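Local coordinates for protein geranyltranstransferase (Enterococcus faecalis, PDB 3P8L) that probably condenses isopentenyl diphosphate with geranyl diphosphate to give (2E,6E)-farnesyl diphosphate and diphosphate, with magnesium as cofactor, at residues A[54-57]-A[58-62]; A[65-68]-A[69-72]; A[292-295]-A[296-300]. All coordinates share one frame; numbering follows the deposited sequence.

Interaction 1 (A[54-57]-A[58-62]); sequences RPLL and VLTTV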
# COMPACT_ATOMS: atom_id res chain seq x y z
N ARG A 54 -3.65 -6.90 -16.51
CA ARG A 54 -2.83 -5.73 -16.19
C ARG A 54 -1.31 -5.90 -16.44
O ARG A 54 -0.71 -5.07 -17.14
CB ARG A 54 -3.17 -5.17 -14.80
CG ARG A 54 -4.58 -4.55 -14.75
CD ARG A 54 -5.25 -4.63 -13.36
NE ARG A 54 -6.65 -4.25 -13.47
CZ ARG A 54 -7.63 -5.06 -13.88
NH1 ARG A 54 -7.40 -6.34 -14.18
NH2 ARG A 54 -8.87 -4.58 -13.98
N PRO A 55 -0.69 -6.95 -15.88
CA PRO A 55 0.71 -7.24 -16.25
C PRO A 55 0.87 -7.55 -17.74
O PRO A 55 1.90 -7.18 -18.32
CB PRO A 55 1.06 -8.47 -15.40
CG PRO A 55 -0.22 -9.07 -14.98
CD PRO A 55 -1.16 -7.89 -14.84
N LEU A 56 -0.12 -8.20 -18.35
CA LEU A 56 -0.11 -8.44 -19.79
C LEU A 56 -0.03 -7.13 -20.57
O LEU A 56 0.78 -7.02 -21.48
CB LEU A 56 -1.29 -9.31 -20.27
CG LEU A 56 -1.24 -9.75 -21.74
CD1 LEU A 56 0.09 -10.48 -22.01
CD2 LEU A 56 -2.43 -10.62 -22.18
N LEU A 57 -0.80 -6.12 -20.16
CA LEU A 57 -0.72 -4.78 -20.78
C LEU A 57 0.65 -4.12 -20.66
O LEU A 57 1.17 -3.61 -21.65
CB LEU A 57 -1.81 -3.87 -20.22
CG LEU A 57 -3.22 -4.12 -20.75
CD1 LEU A 57 -4.21 -3.37 -19.87
CD2 LEU A 57 -3.35 -3.70 -22.22
N VAL A 58 1.25 -4.17 -19.46
CA VAL A 58 2.60 -3.65 -19.23
C VAL A 58 3.58 -4.24 -20.25
O VAL A 58 4.26 -3.50 -20.95
CB VAL A 58 3.12 -3.94 -17.79
CG1 VAL A 58 4.56 -3.45 -17.64
CG2 VAL A 58 2.26 -3.27 -16.73
N LEU A 59 3.61 -5.56 -20.32
CA LEU A 59 4.58 -6.29 -21.14
C LEU A 59 4.32 -6.17 -22.65
O LEU A 59 5.26 -6.05 -23.45
CB LEU A 59 4.62 -7.76 -20.72
CG LEU A 59 5.08 -7.99 -19.27
CD1 LEU A 59 5.20 -9.45 -19.02
CD2 LEU A 59 6.41 -7.29 -18.91
N THR A 60 3.04 -6.14 -23.02
CA THR A 60 2.67 -5.96 -24.41
C THR A 60 3.11 -4.58 -24.90
O THR A 60 3.56 -4.44 -26.04
CB THR A 60 1.16 -6.20 -24.61
OG1 THR A 60 0.83 -7.51 -24.10
CG2 THR A 60 0.77 -6.14 -26.07
N THR A 61 3.02 -3.58 -24.02
CA THR A 61 3.37 -2.20 -24.36
C THR A 61 4.88 -2.10 -24.59
O THR A 61 5.31 -1.47 -25.55
CB THR A 61 2.83 -1.21 -23.29
OG1 THR A 61 1.41 -1.30 -23.26
CG2 THR A 61 3.22 0.23 -23.60
N VAL A 62 5.66 -2.76 -23.73
CA VAL A 62 7.11 -2.85 -23.88
C VAL A 62 7.47 -3.57 -25.21
O VAL A 62 8.39 -3.15 -25.93
CB VAL A 62 7.76 -3.54 -22.65
CG1 VAL A 62 9.26 -3.76 -22.85
CG2 VAL A 62 7.53 -2.71 -21.38
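T60 and T61 turn their hydroxyls back onto the carbonyl oxygens of L56 and L57, one helical turn earlier in helix 53-64, and the two hydroxyl bonds add to the backbone bonds of the helix. T60 OG1 lies 2.7 Å from L56 O and approaches from above the carbonyl plane, while T60 N, 2.9 Å from L56 O, comes nearly along the C=O axis. At L57 the hydroxyl and the amide arrive from opposite faces: T61 OG1 is 2.8 Å and T61 N 3.0 Å from L57 O. In both threonines OG1 sits beside the backbone N (chi1 -56° in T60), which brings the hydroxyl within range of the carbonyl. Regular backbone bonds, V58 N to R54 O and L59 N to P55 O, continue the helix.

Carbon atoms also border these oxygens: CD1 of L56 comes 3.7 Å from T60 OG1, and CG of L59 lies 3.4 Å from P55 O. L57 also faces L295, and V58 packs against A193 of helix 175-200.

Each threonine thus folds its buried hydroxyl into the backbone hydrogen bonding of its own helix, leaving CG2 of T60 to pack on L295, so polar residues can sit in this all-helical interior.

Interaction 2 (A[65-68]-A[69-72]); sequences FQKE and METQ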
# COMPACT_ATOMS: atom_id res chain seq x y z
N PHE A 65 7.11 -1.39 -28.39
CA PHE A 65 8.26 -0.48 -28.63
C PHE A 65 9.59 -1.21 -28.86
O PHE A 65 10.66 -0.60 -28.78
CB PHE A 65 8.41 0.54 -27.49
CG PHE A 65 7.25 1.48 -27.36
CD1 PHE A 65 6.36 1.34 -26.31
CD2 PHE A 65 7.04 2.49 -28.30
CE1 PHE A 65 5.28 2.19 -26.18
CE2 PHE A 65 5.95 3.35 -28.18
CZ PHE A 65 5.07 3.19 -27.11
N GLN A 66 9.48 -2.51 -29.14
CA GLN A 66 10.58 -3.35 -29.58
C GLN A 66 11.76 -3.38 -28.62
O GLN A 66 12.92 -3.36 -29.04
CB GLN A 66 11.01 -3.00 -31.02
CG GLN A 66 9.97 -3.43 -32.07
CD GLN A 66 10.17 -2.76 -33.43
OE1 GLN A 66 11.22 -2.18 -33.70
NE2 GLN A 66 9.16 -2.85 -34.29
N LYS A 67 11.46 -3.40 -27.33
CA LYS A 67 12.48 -3.51 -26.30
C LYS A 67 12.52 -4.95 -25.80
O LYS A 67 11.47 -5.57 -25.63
CB LYS A 67 12.19 -2.55 -25.16
CG LYS A 67 13.12 -2.68 -23.96
CD LYS A 67 12.70 -1.74 -22.85
CE LYS A 67 12.63 -2.46 -21.52
NZ LYS A 67 13.81 -3.31 -21.23
N GLU A 68 13.71 -5.49 -25.58
CA GLU A 68 13.82 -6.82 -25.00
C GLU A 68 13.43 -6.76 -23.52
O GLU A 68 13.83 -5.84 -22.82
CB GLU A 68 15.23 -7.37 -25.16
CG GLU A 68 15.33 -8.87 -24.90
CD GLU A 68 16.76 -9.38 -24.92
OE1 GLU A 68 16.93 -10.61 -25.01
OE2 GLU A 68 17.70 -8.56 -24.84
N MET A 69 12.63 -7.74 -23.08
CA MET A 69 12.18 -7.83 -21.69
C MET A 69 13.35 -7.98 -20.74
O MET A 69 14.26 -8.76 -20.98
CB MET A 69 11.25 -9.03 -21.49
CG MET A 69 9.91 -8.90 -22.13
SD MET A 69 9.00 -7.43 -21.69
CE MET A 69 8.01 -7.43 -23.13
N GLU A 70 13.31 -7.22 -19.66
CA GLU A 70 14.28 -7.35 -18.58
C GLU A 70 13.54 -7.57 -17.27
O GLU A 70 12.35 -7.30 -17.19
CB GLU A 70 15.11 -6.08 -18.45
CG GLU A 70 15.87 -5.66 -19.69
CD GLU A 70 16.63 -4.38 -19.44
OE1 GLU A 70 17.65 -4.44 -18.73
OE2 GLU A 70 16.19 -3.32 -19.93
N THR A 71 14.28 -8.05 -16.27
CA THR A 71 13.83 -8.23 -14.88
C THR A 71 12.84 -7.16 -14.37
O THR A 71 11.75 -7.49 -13.89
CB THR A 71 15.05 -8.34 -13.94
OG1 THR A 71 15.93 -9.35 -14.44
CG2 THR A 71 14.64 -8.72 -12.52
N GLN A 72 13.22 -5.88 -14.50
CA GLN A 72 12.40 -4.77 -14.00
C GLN A 72 11.03 -4.63 -14.65
O GLN A 72 10.10 -4.11 -14.02
CB GLN A 72 13.13 -3.42 -14.09
CG GLN A 72 13.52 -2.99 -15.50
CD GLN A 72 14.95 -3.35 -15.84
OE1 GLN A 72 15.41 -4.47 -15.58
NE2 GLN A 72 15.67 -2.40 -16.42
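From K67 to E70 the backbone runs extended through K67, E68 and M69, with psi near 135° at each, before E70 takes the N-cap position of helix 71-92; K67 and E70 meet across this short span. Their side chains cross at about a right angle, and NZ of K67 lies 2.7 Å from OE2 of E70 in a salt bridge. The ammonium group approaches that oxygen on its anti lone pair, the one turned away from OE1.

The same NZ also donates to the carbonyl oxygen of E68, at 3.0 Å from E68 O and 19° out of the carbonyl plane. The lysine starts straight, with CG anti to its backbone nitrogen (chi1 174°), and then bends at its last two torsions, which curls the ammonium group back over the chain that follows it. CG of E70 packs 3.5 Å from K67 NZ and 3.7 Å from E68 O, so part of the glutamate's aliphatic portion also borders the lysine end. With one carboxylate and one carbonyl as acceptors, the lysine ties the connecting segment to the start of the next helix. D73 adds a long, weak ion pair to NZ, and its OD1 also accepts a hydrogen bond from E70 N.

M69 turns the other way: its chain, bent at chi2, reaches L59 and V62 of helix 53-64 and F13 and H17 of helix 13-31. Charged groups and a thioether packed between two helices thus share one short linker. The whole is an extended loop joining two successive helices, 53-64 and 71-92, within the all-alpha fold of the polyprenyl synthetase family, with a methionine packed on helices 53-64 and 13-31 and a lysine-glutamate bridge at the N-terminal end of the incoming helix.

Interaction 3 (A[292-295]-A[296-300]); sequences LANL and LTQLQ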
# COMPACT_ATOMS: atom_id res chain seq x y z
N LEU A 292 -0.44 -4.02 -29.51
CA LEU A 292 -1.53 -3.28 -28.89
C LEU A 292 -2.84 -3.33 -29.68
O LEU A 292 -3.91 -3.41 -29.07
CB LEU A 292 -1.09 -1.85 -28.56
CG LEU A 292 -0.05 -1.72 -27.44
CD1 LEU A 292 0.38 -0.27 -27.27
CD2 LEU A 292 -0.60 -2.25 -26.14
N ALA A 293 -2.76 -3.31 -31.02
CA ALA A 293 -3.96 -3.46 -31.88
C ALA A 293 -4.72 -4.77 -31.68
O ALA A 293 -5.95 -4.77 -31.70
CB ALA A 293 -3.63 -3.26 -33.36
N ASN A 294 -3.99 -5.88 -31.50
CA ASN A 294 -4.60 -7.19 -31.26
C ASN A 294 -5.40 -7.24 -29.96
O ASN A 294 -6.44 -7.88 -29.88
CB ASN A 294 -3.53 -8.30 -31.26
CG ASN A 294 -4.06 -9.63 -30.79
OD1 ASN A 294 -4.83 -10.29 -31.48
ND2 ASN A 294 -3.66 -10.03 -29.59
N LEU A 295 -4.90 -6.56 -28.93
CA LEU A 295 -5.63 -6.48 -27.65
C LEU A 295 -6.97 -5.75 -27.82
O LEU A 295 -7.97 -6.15 -27.23
CB LEU A 295 -4.78 -5.84 -26.55
CG LEU A 295 -3.59 -6.67 -26.05
CD1 LEU A 295 -2.77 -5.86 -25.09
CD2 LEU A 295 -4.01 -7.99 -25.40
N LEU A 296 -6.96 -4.71 -28.65
CA LEU A 296 -8.19 -4.03 -29.07
C LEU A 296 -9.12 -4.94 -29.89
O LEU A 296 -10.32 -4.99 -29.63
CB LEU A 296 -7.82 -2.80 -29.89
CG LEU A 296 -8.32 -1.44 -29.44
CD1 LEU A 296 -8.22 -1.27 -27.93
CD2 LEU A 296 -7.47 -0.44 -30.16
N THR A 297 -8.55 -5.65 -30.87
CA THR A 297 -9.27 -6.66 -31.67
C THR A 297 -9.98 -7.71 -30.82
O THR A 297 -11.13 -8.07 -31.12
CB THR A 297 -8.32 -7.38 -32.68
OG1 THR A 297 -7.74 -6.43 -33.57
CG2 THR A 297 -9.05 -8.44 -33.52
N GLN A 298 -9.33 -8.18 -29.75
CA GLN A 298 -9.90 -9.23 -28.89
C GLN A 298 -11.19 -8.78 -28.19
O GLN A 298 -12.00 -9.61 -27.80
CB GLN A 298 -8.89 -9.73 -27.83
CG GLN A 298 -7.61 -10.40 -28.36
CD GLN A 298 -7.75 -11.01 -29.74
OE1 GLN A 298 -8.86 -11.16 -30.26
NE2 GLN A 298 -6.62 -11.36 -30.35
N LEU A 299 -11.36 -7.46 -28.03
CA LEU A 299 -12.56 -6.91 -27.38
C LEU A 299 -13.80 -6.74 -28.30
O LEU A 299 -14.88 -6.40 -27.82
CB LEU A 299 -12.24 -5.59 -26.68
CG LEU A 299 -11.23 -5.52 -25.54
CD1 LEU A 299 -11.17 -4.09 -25.01
CD2 LEU A 299 -11.52 -6.50 -24.40
N GLN A 300 -13.64 -6.98 -29.61
CA GLN A 300 -14.76 -6.98 -30.57
C GLN A 300 -15.82 -8.03 -30.24
O GLN A 300 -15.55 -9.00 -29.53
CB GLN A 300 -14.25 -7.26 -32.00
CG GLN A 300 -13.62 -6.08 -32.72
CD GLN A 300 -13.02 -6.46 -34.08
OE1 GLN A 300 -13.25 -7.56 -34.60
NE2 GLN A 300 -12.26 -5.54 -34.67
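The C-terminal part of helix 289-298, near the C-terminus of this all-alpha isoprenoid synthase fold, brings A293 and T297 together through i to i+4 bonding. The carbonyl oxygen of A293 takes two donors from T297: the amide, with T297 N 2.9 Å from A293 O and lying in the carbonyl plane, and the hydroxyl, with T297 OG1 3.1 Å from A293 O but above that plane. The hydroxyl reaches back because OG1 stands beside its own backbone nitrogen (chi1 -59°), which sends the methyl CG2 the other way.

The neighbouring bonds are less even. Q298 N reaches N294 O at 2.9 Å, whereas L296 N to L292 O is weak at 3.3 Å. N294 and Q298 lie one turn apart with crossing side chains, but each has two deposited conformers and the position of their amide groups is uncertain.

L292 and L296, both buried, pack on other helices: L292 lies against T60 of helix 53-64, while L296 packs on F214 and Y218 of helix 205-230. R225 of that helix donates from NH2 to the carbonyl oxygen of Q298. L299 brings its CG to 3.7 Å from L295 O.

How the interactions relate
Interactions 1 and 3 lie on two helices packed against each other: T61 OG1 lies 3.6 Å from L292 CD2. Both bond threonine hydroxyls to carbonyls one turn back, two in interaction 1 and one in interaction 3, but interaction 1 is deeply buried, whereas interaction 3 pairs buried leucines with a partly exposed polar face near the chain end. Interaction 2 is the most peripheral, carried by a salt bridge in a linker, yet it touches interaction 1, where V62 CG1 lies 3.8 Å from K67 CE. Helix 53-64 is therefore the common element, and 65-72 follows at its C-terminal end; interactions 2 and 3 do not touch.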